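Local atomic coordinates of catalase-3 (Neurospora crassa, PDB entry 4AJ9), a protein that catalyses the heme-dependent breakdown of hydrogen peroxide to oxygen and water, and so probably protects the cell from the toxic effects of peroxide. Residues S175-F180 with H188-A193; L447-N450 with E456-F459; W192-N197 with I461-F466; F144-I149 with A436-H441. All blocks are in the same frame, centred on the assembly; numbering follows the deposited sequence.

Contact 1 (S175-F180 with H188-A193)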
loop_
_atom_site.group_PDB
_atom_site.type_symbol
_atom_site.label_atom_id
_atom_site.label_comp_id
_atom_site.label_asym_id
_atom_site.label_seq_id
_atom_site.Cartn_x
_atom_site.Cartn_y
_atom_site.Cartn_z
ATOM N N SER C 175 30.897 4.511 10.463
ATOM C CA SER C 175 30.374 5.042 9.215
ATOM C C SER C 175 30.031 6.522 9.349
ATOM O O SER C 175 30.218 7.299 8.409
ATOM C CB SER C 175 29.158 4.239 8.741
ATOM O OG SER C 175 28.112 4.265 9.688
ATOM N N ALA C 176 29.535 6.907 10.522
ATOM C CA ALA C 176 29.105 8.286 10.745
ATOM C C ALA C 176 30.305 9.218 10.648
ATOM O O ALA C 176 30.279 10.241 9.954
ATOM C CB ALA C 176 28.441 8.427 12.097
ATOM N N TRP C 177 31.356 8.866 11.373
ATOM C CA TRP C 177 32.555 9.700 11.433
ATOM C C TRP C 177 33.402 9.626 10.160
ATOM O O TRP C 177 34.113 10.578 9.831
ATOM C CB TRP C 177 33.358 9.376 12.696
ATOM C CG TRP C 177 32.671 9.903 13.903
ATOM C CD1 TRP C 177 31.607 9.336 14.568
ATOM C CD2 TRP C 177 32.943 11.143 14.562
ATOM N NE1 TRP C 177 31.219 10.150 15.613
ATOM C CE2 TRP C 177 32.026 11.261 15.632
ATOM C CE3 TRP C 177 33.884 12.163 14.362
ATOM C CZ2 TRP C 177 32.027 12.352 16.494
ATOM C CZ3 TRP C 177 33.882 13.246 15.222
ATOM C CH2 TRP C 177 32.967 13.327 16.279
ATOM N N ASP C 178 33.310 8.503 9.443
ATOM C CA ASP C 178 33.835 8.407 8.076
ATOM C C ASP C 178 33.163 9.481 7.220
ATOM O O ASP C 178 33.836 10.227 6.512
ATOM C CB ASP C 178 33.569 7.004 7.500
ATOM C CG ASP C 178 34.055 6.834 6.061
ATOM O OD1 ASP C 178 34.908 7.613 5.598
ATOM O OD2 ASP C 178 33.582 5.891 5.384
ATOM N N PHE C 179 31.837 9.568 7.295
ATOM C CA PHE C 179 31.111 10.572 6.519
ATOM C C PHE C 179 31.445 12.009 6.931
ATOM O O PHE C 179 31.659 12.862 6.078
ATOM C CB PHE C 179 29.593 10.364 6.578
ATOM C CG PHE C 179 28.826 11.338 5.720
ATOM C CD1 PHE C 179 28.677 11.112 4.360
ATOM C CD2 PHE C 179 28.278 12.489 6.269
ATOM C CE1 PHE C 179 27.985 12.011 3.550
ATOM C CE2 PHE C 179 27.580 13.397 5.470
ATOM C CZ PHE C 179 27.435 13.154 4.105
ATOM N N PHE C 180 31.492 12.269 8.234
ATOM C CA PHE C 180 31.769 13.612 8.739
ATOM C C PHE C 180 33.121 14.105 8.249
ATOM O O PHE C 180 33.308 15.291 7.977
ATOM C CB PHE C 180 31.766 13.615 10.271
ATOM C CG PHE C 180 30.429 13.301 10.885
ATOM C CD1 PHE C 180 29.251 13.590 10.209
ATOM C CD2 PHE C 180 30.352 12.725 12.141
ATOM C CE1 PHE C 180 28.018 13.319 10.786
ATOM C CE2 PHE C 180 29.121 12.434 12.711
ATOM C CZ PHE C 180 27.955 12.738 12.030
ATOM N N HIS C 188 30.164 21.568 10.909
ATOM C CA HIS C 188 29.539 22.633 11.686
ATOM C C HIS C 188 28.404 22.062 12.516
ATOM O O HIS C 188 28.397 22.182 13.746
ATOM C CB HIS C 188 29.077 23.803 10.803
ATOM C CG HIS C 188 28.728 25.043 11.578
ATOM N ND1 HIS C 188 28.226 26.182 10.980
ATOM C CD2 HIS C 188 28.804 25.319 12.903
ATOM C CE1 HIS C 188 28.004 27.100 11.904
ATOM N NE2 HIS C 188 28.343 26.601 13.081
ATOM N N THR C 189 27.450 21.418 11.857
ATOM C CA THR C 189 26.350 20.809 12.582
ATOM C C THR C 189 26.884 19.791 13.585
ATOM O O THR C 189 26.347 19.652 14.679
ATOM C CB THR C 189 25.320 20.158 11.626
ATOM O OG1 THR C 189 24.810 21.155 10.739
ATOM C CG2 THR C 189 24.146 19.561 12.411
ATOM N N LEU C 190 27.966 19.100 13.229
ATOM C CA LEU C 190 28.561 18.138 14.144
ATOM C C LEU C 190 28.934 18.798 15.485
ATOM O O LEU C 190 28.582 18.296 16.552
ATOM C CB LEU C 190 29.772 17.458 13.500
ATOM C CG LEU C 190 30.514 16.412 14.341
ATOM C CD1 LEU C 190 29.612 15.223 14.727
ATOM C CD2 LEU C 190 31.753 15.945 13.595
ATOM N N PHE C 191 29.633 19.929 15.431
ATOM C CA PHE C 191 30.026 20.648 16.648
ATOM C C PHE C 191 28.814 21.024 17.506
ATOM O O PHE C 191 28.844 20.912 18.734
ATOM C CB PHE C 191 30.861 21.894 16.297
ATOM C CG PHE C 191 32.345 21.641 16.262
ATOM C CD1 PHE C 191 32.873 20.638 15.464
ATOM C CD2 PHE C 191 33.207 22.381 17.055
ATOM C CE1 PHE C 191 34.232 20.392 15.450
ATOM C CE2 PHE C 191 34.567 22.138 17.045
ATOM C CZ PHE C 191 35.080 21.140 16.244
ATOM N N TRP C 192 27.743 21.474 16.861
ATOM C CA TRP C 192 26.519 21.792 17.584
ATOM C C TRP C 192 25.934 20.534 18.239
ATOM O O TRP C 192 25.451 20.578 19.376
ATOM C CB TRP C 192 25.471 22.396 16.646
ATOM C CG TRP C 192 25.669 23.870 16.296
ATOM C CD1 TRP C 192 26.458 24.374 15.299
ATOM C CD2 TRP C 192 25.040 25.008 16.921
ATOM N NE1 TRP C 192 26.364 25.750 15.269
ATOM C CE2 TRP C 192 25.501 26.162 16.249
ATOM C CE3 TRP C 192 24.125 25.159 17.968
ATOM C CZ2 TRP C 192 25.090 27.450 16.598
ATOM C CZ3 TRP C 192 23.724 26.443 18.324
ATOM C CH2 TRP C 192 24.203 27.571 17.632
ATOM N N ALA C 193 25.960 19.420 17.511
ATOM C CA ALA C 193 25.399 18.172 18.040
ATOM C C ALA C 193 26.259 17.633 19.189
ATOM O O ALA C 193 25.766 16.922 20.068
ATOM C CB ALA C 193 25.263 17.125 16.922
#
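L190 pushes its two methyl groups against the aromatic rings of W177 and F180 in a buried, wholly apolar contact between successive helices, 174-182 and 187-193, of the catalase domain. CG anti to the backbone N (chi1 180°) carries the forked end of the leucine to the two rings. CD1 comes up to F180, 3.5 Å from CE2, while CD2 lies 3.8 Å from CZ3 of W177. Leucine suits the place because its forked tip spreads two methyls over the surface the rings share, CD1 mainly on F180 and CD2 touching both. It crosses both aromatic side chains at about a right angle. The rings themselves touch within helix 174-182: CD2 of F180 sits over the rim of one indole face, 3.9 Å above its plane, so indole and phenyl form one apolar surface, and L190 packs against both. Were F180 replaced by an alanine, CD1 of L190 would probably lose its nearest partner in helix 174-182, and the indole would lose the ring beside its face. That indole is also held at its polar atom, as NE1 gives a hydrogen bond to E467 of helix 454-468. Beyond the pair, F180 packs on V158 of helix 151-158. The two helices belong to the helical segment that follows strand 131-138 of the antiparallel barrel, as in the catalase fold.

Contact 2 (L447-N450 with E456-F459)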
loop_
_atom_site.group_PDB
_atom_site.type_symbol
_atom_site.label_atom_id
_atom_site.label_comp_id
_atom_site.label_asym_id
_atom_site.label_seq_id
_atom_site.Cartn_x
_atom_site.Cartn_y
_atom_site.Cartn_z
ATOM N N LEU C 447 34.051 29.589 14.740
ATOM C CA LEU C 447 33.254 30.652 15.345
ATOM C C LEU C 447 32.388 30.131 16.493
ATOM O O LEU C 447 32.281 30.762 17.549
ATOM C CB LEU C 447 32.372 31.323 14.281
ATOM C CG LEU C 447 31.407 32.421 14.736
ATOM C CD1 LEU C 447 32.161 33.641 15.267
ATOM C CD2 LEU C 447 30.465 32.834 13.601
ATOM N N PHE C 448 31.751 28.984 16.275
ATOM C CA PHE C 448 30.850 28.424 17.271
ATOM C C PHE C 448 31.617 27.972 18.512
ATOM O O PHE C 448 31.265 28.324 19.639
ATOM C CB PHE C 448 30.051 27.266 16.665
ATOM C CG PHE C 448 29.269 26.482 17.669
ATOM C CD1 PHE C 448 28.087 26.988 18.195
ATOM C CD2 PHE C 448 29.703 25.222 18.068
ATOM C CE1 PHE C 448 27.356 26.262 19.119
ATOM C CE2 PHE C 448 28.980 24.487 18.988
ATOM C CZ PHE C 448 27.810 25.004 19.520
ATOM N N PHE C 449 32.683 27.213 18.299
ATOM C CA PHE C 449 33.507 26.754 19.407
ATOM C C PHE C 449 34.065 27.935 20.227
ATOM O O PHE C 449 34.036 27.912 21.464
ATOM C CB PHE C 449 34.630 25.853 18.898
ATOM C CG PHE C 449 35.459 25.255 19.996
ATOM C CD1 PHE C 449 35.054 24.102 20.636
ATOM C CD2 PHE C 449 36.642 25.859 20.397
ATOM C CE1 PHE C 449 35.816 23.551 21.664
ATOM C CE2 PHE C 449 37.408 25.315 21.420
ATOM C CZ PHE C 449 36.995 24.162 22.052
ATOM N N ASN C 450 34.574 28.961 19.544
ATOM C CA ASN C 450 35.060 30.159 20.232
ATOM C C ASN C 450 34.018 30.797 21.127
ATOM O O ASN C 450 34.358 31.508 22.067
ATOM C CB ASN C 450 35.502 31.240 19.237
ATOM C CG ASN C 450 36.762 30.887 18.513
ATOM O OD1 ASN C 450 37.479 29.973 18.909
ATOM N ND2 ASN C 450 37.041 31.603 17.422
ATOM N N GLU C 456 31.936 24.507 28.707
ATOM C CA GLU C 456 31.074 24.196 27.574
ATOM C C GLU C 456 31.910 23.682 26.406
ATOM O O GLU C 456 31.542 22.707 25.749
ATOM C CB GLU C 456 30.300 25.442 27.165
ATOM C CG GLU C 456 29.030 25.163 26.414
ATOM C CD GLU C 456 28.129 26.378 26.336
ATOM O OE1 GLU C 456 28.635 27.516 26.499
ATOM O OE2 GLU C 456 26.916 26.186 26.112
ATOM N N GLN C 457 33.043 24.335 26.154
ATOM C CA GLN C 457 33.989 23.859 25.142
ATOM C C GLN C 457 34.496 22.476 25.527
ATOM O O GLN C 457 34.715 21.611 24.672
ATOM C CB GLN C 457 35.169 24.828 25.008
ATOM C CG GLN C 457 34.820 26.177 24.395
ATOM C CD GLN C 457 36.039 27.086 24.288
ATOM O OE1 GLN C 457 36.982 26.948 25.060
ATOM N NE2 GLN C 457 36.031 28.004 23.319
ATOM N N GLN C 458 34.677 22.262 26.824
ATOM C CA GLN C 458 35.173 20.973 27.285
ATOM C C GLN C 458 34.143 19.875 27.000
ATOM O O GLN C 458 34.509 18.763 26.642
ATOM C CB GLN C 458 35.536 21.014 28.775
ATOM C CG GLN C 458 36.243 19.749 29.270
ATOM C CD GLN C 458 37.612 19.556 28.659
ATOM O OE1 GLN C 458 38.533 20.339 28.903
ATOM N NE2 GLN C 458 37.764 18.498 27.874
ATOM N N PHE C 459 32.858 20.198 27.148
ATOM C CA PHE C 459 31.796 19.231 26.871
ATOM C C PHE C 459 31.837 18.786 25.412
ATOM O O PHE C 459 31.694 17.599 25.109
ATOM C CB PHE C 459 30.422 19.807 27.204
ATOM C CG PHE C 459 30.141 19.909 28.679
ATOM C CD1 PHE C 459 30.732 19.039 29.569
ATOM C CD2 PHE C 459 29.271 20.870 29.167
ATOM C CE1 PHE C 459 30.460 19.126 30.920
ATOM C CE2 PHE C 459 29.003 20.963 30.513
ATOM C CZ PHE C 459 29.597 20.084 31.387
#
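Q457 passes its side chain across the ring of F449 and on to its backbone carbonyl, and the path is easily traced from the backbone outward. CB, on the side of helix 454-468 that faces helix 443-450, already touches the ring, 3.5 Å from CZ of F449. CG follows over the face of the phenyl group, 3.9 Å from its centroid, and makes a CH-pi contact. Because the chain stays extended beyond CG, the amide carbon travels on across the same ring, with CD 3.6 Å from CE2 of F449. The amide then lies stacked on the phenyl group, the two planes only 8° apart, and OE1 stands 4.0 Å from CE2. At the tip NE2, still over the rim of the ring, donates to O of F449 at 2.7 Å, in a nearly straight bond (167° at the hydrogen). The acceptor lies close to the plane of the glutamine amide, but the donor stands well above the plane of the carbonyl. F449 brings its ring to this place with CG anti to its backbone N (chi1 -176°), and on its way also packs on F191 and I461. A leucine in place of Q457 would probably leave O of F449 without this donor and take the stacked amide from the ring. Glutamine fits because it joins a flexible apolar stem to a flat polar head: the stem and the amide face satisfy an aromatic surface, while the N-H ties helix 443-450 to helix 454-468 across a short turn.

Contact 3 (W192-N197 with I461-F466)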
loop_
_atom_site.group_PDB
_atom_site.type_symbol
_atom_site.label_atom_id
_atom_site.label_comp_id
_atom_site.label_asym_id
_atom_site.label_seq_id
_atom_site.Cartn_x
_atom_site.Cartn_y
_atom_site.Cartn_z
ATOM N N TRP C 192 27.743 21.474 16.861
ATOM C CA TRP C 192 26.519 21.792 17.584
ATOM C C TRP C 192 25.934 20.534 18.239
ATOM O O TRP C 192 25.451 20.578 19.376
ATOM C CB TRP C 192 25.471 22.396 16.646
ATOM C CG TRP C 192 25.669 23.870 16.296
ATOM C CD1 TRP C 192 26.458 24.374 15.299
ATOM C CD2 TRP C 192 25.040 25.008 16.921
ATOM N NE1 TRP C 192 26.364 25.750 15.269
ATOM C CE2 TRP C 192 25.501 26.162 16.249
ATOM C CE3 TRP C 192 24.125 25.159 17.968
ATOM C CZ2 TRP C 192 25.090 27.450 16.598
ATOM C CZ3 TRP C 192 23.724 26.443 18.324
ATOM C CH2 TRP C 192 24.203 27.571 17.632
ATOM N N ALA C 193 25.960 19.420 17.511
ATOM C CA ALA C 193 25.399 18.172 18.040
ATOM C C ALA C 193 26.259 17.633 19.189
ATOM O O ALA C 193 25.766 16.922 20.068
ATOM C CB ALA C 193 25.263 17.125 16.922
ATOM N N MET C 194 27.548 17.974 19.170
ATOM C CA MET C 194 28.465 17.599 20.251
ATOM C C MET C 194 28.386 18.557 21.440
ATOM O O MET C 194 29.029 18.328 22.459
ATOM C CB MET C 194 29.910 17.531 19.744
ATOM C CG MET C 194 30.158 16.481 18.669
ATOM S SD MET C 194 29.878 14.803 19.288
ATOM C CE MET C 194 28.546 14.254 18.210
ATOM N N SER C 195 27.598 19.626 21.311
ATOM C CA SER C 195 27.400 20.560 22.414
ATOM C C SER C 195 26.128 20.205 23.177
ATOM O O SER C 195 25.557 19.117 22.987
ATOM C CB SER C 195 27.328 22.005 21.897
ATOM O OG SER C 195 26.054 22.275 21.318
ATOM N N GLY C 196 25.682 21.105 24.051
ATOM C CA GLY C 196 24.455 20.872 24.791
ATOM C C GLY C 196 23.240 20.741 23.887
ATOM O O GLY C 196 22.229 20.159 24.268
ATOM N N ASN C 197 23.322 21.292 22.678
ATOM C CA ASN C 197 22.200 21.175 21.749
ATOM C C ASN C 197 21.896 19.705 21.448
ATOM O O ASN C 197 20.780 19.356 21.073
ATOM C CB ASN C 197 22.480 21.924 20.442
ATOM C CG ASN C 197 22.374 23.432 20.600
ATOM O OD1 ASN C 197 23.144 24.046 21.339
ATOM N ND2 ASN C 197 21.417 24.034 19.906
ATOM N N ILE C 461 34.485 18.856 23.379
ATOM C CA ILE C 461 35.677 18.035 23.188
ATOM C C ILE C 461 35.490 16.620 23.750
ATOM O O ILE C 461 35.879 15.630 23.128
ATOM C CB ILE C 461 36.908 18.706 23.843
ATOM C CG1 ILE C 461 37.486 19.762 22.901
ATOM C CG2 ILE C 461 37.976 17.668 24.183
ATOM C CD1 ILE C 461 38.357 20.784 23.598
ATOM N N ASN C 462 34.912 16.542 24.943
ATOM C CA ASN C 462 34.666 15.265 25.596
ATOM C C ASN C 462 33.644 14.406 24.856
ATOM O O ASN C 462 33.732 13.185 24.871
ATOM C CB ASN C 462 34.244 15.471 27.054
ATOM C CG ASN C 462 35.407 15.891 27.937
ATOM O OD1 ASN C 462 36.566 15.863 27.509
ATOM N ND2 ASN C 462 35.109 16.262 29.167
ATOM N N ALA C 463 32.668 15.050 24.227
ATOM C CA ALA C 463 31.700 14.324 23.415
ATOM C C ALA C 463 32.405 13.754 22.183
ATOM O O ALA C 463 32.202 12.597 21.804
ATOM C CB ALA C 463 30.540 15.236 23.021
ATOM N N ILE C 464 33.252 14.566 21.559
ATOM C CA ILE C 464 34.015 14.096 20.404
ATOM C C ILE C 464 34.956 12.967 20.806
ATOM O O ILE C 464 35.077 11.968 20.091
ATOM C CB ILE C 464 34.812 15.232 19.736
ATOM C CG1 ILE C 464 33.856 16.327 19.232
ATOM C CG2 ILE C 464 35.667 14.679 18.593
ATOM C CD1 ILE C 464 34.573 17.603 18.701
ATOM N N ARG C 465 35.618 13.121 21.954
ATOM C CA ARG C 465 36.460 12.044 22.488
ATOM C C ARG C 465 35.657 10.758 22.686
ATOM O O ARG C 465 36.092 9.671 22.301
ATOM C CB ARG C 465 37.078 12.445 23.839
ATOM C CG ARG C 465 38.193 13.477 23.760
ATOM C CD ARG C 465 38.562 13.981 25.176
ATOM N NE ARG C 465 39.830 14.707 25.210
ATOM C CZ ARG C 465 40.264 15.421 26.249
ATOM N NH1 ARG C 465 39.522 15.541 27.347
ATOM N NH2 ARG C 465 41.443 16.030 26.184
ATOM N N PHE C 466 34.493 10.876 23.314
ATOM C CA PHE C 466 33.672 9.692 23.574
ATOM C C PHE C 466 33.323 9.004 22.247
ATOM O O PHE C 466 33.619 7.822 22.050
ATOM C CB PHE C 466 32.407 10.077 24.357
ATOM C CG PHE C 466 31.381 8.973 24.450
ATOM C CD1 PHE C 466 30.424 8.818 23.459
ATOM C CD2 PHE C 466 31.366 8.102 25.540
ATOM C CE1 PHE C 466 29.470 7.805 23.533
ATOM C CE2 PHE C 466 30.413 7.081 25.626
ATOM C CZ PHE C 466 29.460 6.935 24.620
#
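M194 and I464 cross at about a right angle, the methionine coming from the chain close to helix 187-193 and the isoleucine projecting from the flank of helix 454-468. Where they cross, CG of M194 lies 3.7 Å from CG1 of I464. The methionine chain starts with CG beside the backbone N (chi1 -63°), and the bends at chi2 and chi3 turn SD to A463, 3.8 Å from its CB. The same methyl is met by the methionine backbone, since O of M194 is 3.5 Å from CB of A463. Alanine suits this position because its small side chain lets the two backbones come close, 5.6 Å between the CA atoms of M194 and A463. Unbranched and flexible, methionine can bend to touch both A463 and I464, and the CG1 branch of I464 gives its stem an apolar wall, backed by V495 of helix 489-499.

The turn carrying M194 is fixed from within its own segment. OG of S195 donates to O of W192 at 2.6 Å, an oxygen that also takes the backbone N of S195, and the same hydroxyl accepts from N of N197 at 3.2 Å, forming an ST turn. No hydrogen bond joins the two segments. The chemistry thus divides cleanly: hydrogen bonds shape the chain turn, whereas the link between the catalase domain and helix 454-468 rests here on hydrocarbon and sulfur packing.

Contact 4 (F144-I149 with A436-H441)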
loop_
_atom_site.group_PDB
_atom_site.type_symbol
_atom_site.label_atom_id
_atom_site.label_comp_id
_atom_site.label_asym_id
_atom_site.label_seq_id
_atom_site.Cartn_x
_atom_site.Cartn_y
_atom_site.Cartn_z
ATOM N N PHE C 144 24.020 19.620 8.036
ATOM C CA PHE C 144 25.270 18.921 7.705
ATOM C C PHE C 144 25.757 19.094 6.275
ATOM O O PHE C 144 26.964 19.039 6.011
ATOM C CB PHE C 144 25.133 17.408 7.919
ATOM C CG PHE C 144 24.928 16.997 9.349
ATOM C CD1 PHE C 144 26.007 16.880 10.222
ATOM C CD2 PHE C 144 23.666 16.681 9.810
ATOM C CE1 PHE C 144 25.815 16.466 11.538
ATOM C CE2 PHE C 144 23.465 16.268 11.127
ATOM C CZ PHE C 144 24.537 16.159 11.986
ATOM N N ILE C 145 24.829 19.248 5.344
ATOM C CA ILE C 145 25.181 19.145 3.935
ATOM C C ILE C 145 24.569 20.292 3.169
ATOM O O ILE C 145 23.638 20.924 3.648
ATOM C CB ILE C 145 24.705 17.819 3.326
ATOM C CG1 ILE C 145 23.206 17.642 3.596
ATOM C CG2 ILE C 145 25.508 16.639 3.916
ATOM C CD1 ILE C 145 22.569 16.504 2.870
ATOM N N GLN C 146 25.104 20.551 1.981
ATOM C CA GLN C 146 24.777 21.764 1.229
ATOM C C GLN C 146 23.888 21.487 0.020
ATOM O O GLN C 146 23.456 22.401 -0.660
ATOM C CB GLN C 146 26.066 22.455 0.768
ATOM C CG GLN C 146 27.018 22.792 1.905
ATOM C CD GLN C 146 28.292 23.457 1.431
ATOM O OE1 GLN C 146 29.017 22.911 0.596
ATOM N NE2 GLN C 146 28.576 24.644 1.964
ATOM N N ASP C 147 23.620 20.219 -0.246
ATOM C CA ASP C 147 22.794 19.867 -1.390
ATOM C C ASP C 147 21.916 18.670 -1.004
ATOM O O ASP C 147 22.414 17.667 -0.511
ATOM C CB ASP C 147 23.690 19.551 -2.593
ATOM C CG ASP C 147 22.909 19.386 -3.895
ATOM O OD1 ASP C 147 21.848 18.709 -3.897
ATOM O OD2 ASP C 147 23.367 19.937 -4.927
ATOM N N ALA C 148 20.610 18.797 -1.233
ATOM C CA ALA C 148 19.639 17.784 -0.840
ATOM C C ALA C 148 19.935 16.389 -1.385
ATOM O O ALA C 148 19.520 15.392 -0.804
ATOM C CB ALA C 148 18.248 18.216 -1.272
ATOM N N ILE C 149 20.636 16.316 -2.512
ATOM C CA ILE C 149 20.886 15.035 -3.159
ATOM C C ILE C 149 21.791 14.153 -2.291
ATOM O O ILE C 149 21.864 12.951 -2.493
ATOM C CB ILE C 149 21.503 15.225 -4.575
ATOM C CG1 ILE C 149 21.396 13.938 -5.391
ATOM C CG2 ILE C 149 22.961 15.699 -4.479
ATOM C CD1 ILE C 149 21.589 14.147 -6.908
ATOM N N ALA C 436 31.061 28.223 -5.738
ATOM C CA ALA C 436 32.317 28.302 -5.005
ATOM C C ALA C 436 32.137 29.088 -3.701
ATOM O O ALA C 436 32.948 28.965 -2.785
ATOM C CB ALA C 436 33.414 28.919 -5.866
ATOM N N THR C 437 31.066 29.879 -3.617
ATOM C CA THR C 437 30.773 30.653 -2.407
ATOM C C THR C 437 30.459 29.747 -1.214
ATOM O O THR C 437 30.398 30.211 -0.074
ATOM C CB THR C 437 29.585 31.640 -2.607
ATOM O OG1 THR C 437 28.403 30.920 -2.996
ATOM C CG2 THR C 437 29.912 32.679 -3.670
ATOM N N PHE C 438 30.257 28.458 -1.490
ATOM C CA PHE C 438 29.886 27.475 -0.477
ATOM C C PHE C 438 31.130 26.793 0.110
ATOM O O PHE C 438 31.016 25.975 1.019
ATOM C CB PHE C 438 28.964 26.398 -1.099
ATOM C CG PHE C 438 27.497 26.793 -1.191
ATOM C CD1 PHE C 438 27.115 28.081 -1.555
ATOM C CD2 PHE C 438 26.500 25.858 -0.926
ATOM C CE1 PHE C 438 25.768 28.429 -1.641
ATOM C CE2 PHE C 438 25.153 26.198 -1.010
ATOM C CZ PHE C 438 24.780 27.483 -1.367
ATOM N N ASP C 439 32.312 27.152 -0.399
ATOM C CA ASP C 439 33.547 26.388 -0.162
ATOM C C ASP C 439 34.103 26.308 1.272
ATOM O O ASP C 439 34.864 25.389 1.580
ATOM C CB ASP C 439 34.665 26.880 -1.094
ATOM C CG ASP C 439 34.525 26.351 -2.512
ATOM O OD1 ASP C 439 33.605 25.543 -2.752
ATOM O OD2 ASP C 439 35.348 26.730 -3.378
ATOM N N ASP C 440 33.757 27.260 2.134
ATOM C CA ASP C 440 34.382 27.343 3.459
ATOM C C ASP C 440 33.657 26.491 4.500
ATOM O O ASP C 440 32.536 26.800 4.884
ATOM C CB ASP C 440 34.459 28.805 3.923
ATOM C CG ASP C 440 35.162 28.968 5.268
ATOM O OD1 ASP C 440 35.022 28.091 6.148
ATOM O OD2 ASP C 440 35.853 29.992 5.450
ATOM N N HIS C 441 34.318 25.439 4.979
ATOM C CA HIS C 441 33.662 24.485 5.869
ATOM C C HIS C 441 34.121 24.545 7.321
ATOM O O HIS C 441 33.626 23.782 8.153
ATOM C CB HIS C 441 33.862 23.062 5.342
ATOM C CG HIS C 441 33.481 22.893 3.908
ATOM N ND1 HIS C 441 32.234 23.233 3.426
ATOM C CD2 HIS C 441 34.178 22.413 2.850
ATOM C CE1 HIS C 441 32.176 22.965 2.132
ATOM N NE2 HIS C 441 33.343 22.468 1.758
#
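Q146 carries its CG beside the backbone N, anti to the carbonyl carbon (chi1 -56°), and stays extended beyond CG, which sends its amide across to F438 and H441. F438 starts out the same way, and the two side chains slide past each other in opposite directions, their amide and ring planes well inclined. CB of Q146 lies 3.8 Å from CD2 of F438, and NE2 is 3.6 Å from CB of F438. The polar link is to the backbone: NE2 donates to O of F438 at 2.9 Å. It arrives in the carbonyl plane on a lone pair, with the oxygen practically in the amide plane and the bond almost straight (175°). The other end of the amide, OE1, sits at the edge of the imidazole, 3.5 Å from CE1 of H441, with the amide and ring planes 67° apart. Glutamine suits the position because its long stem can line a phenyl ring while its head serves a buried backbone oxygen; NE2 also makes weak hydrogen bonds to D292 and T294.

In the fold, this is a meeting of two loops, one running from strand 131-138 of the barrel to helix 151-158, the other leading into helix 443-450 of the helical region that follows the barrel in sequence. Just past Q146 the first loop is shaped by an Asx turn, OD1 of D147 accepting from N of I149 at 3.0 Å. A148, inside that turn, touches the heme as part of its pocket. D147 also faces a neighbouring subunit, the third, where OD2 forms a salt bridge with K33 and OD1 a hydrogen bond with S31.

How the contacts relate
From the N terminus, the loop 144-149 opens contact 4, and before that contact closes the chain makes contact 1, nested inside, between helices 174-182 and 187-193. Contact 3 begins where contact 1 ends, sharing W192 and A193. Contact 4 then closes at 436-441, and contact 2 joins two successive helices across a short turn before contact 3 closes at 461-466. Contact 2 is thus nested within contact 3, whereas contacts 3 and 4 cross. Both long loops tie the catalase barrel region to the chain of 436-468, with its two helices. W192, from contacts 1 and 3, packs on F448 of contact 2, and F144 of contact 4 touches F180 of contact 1.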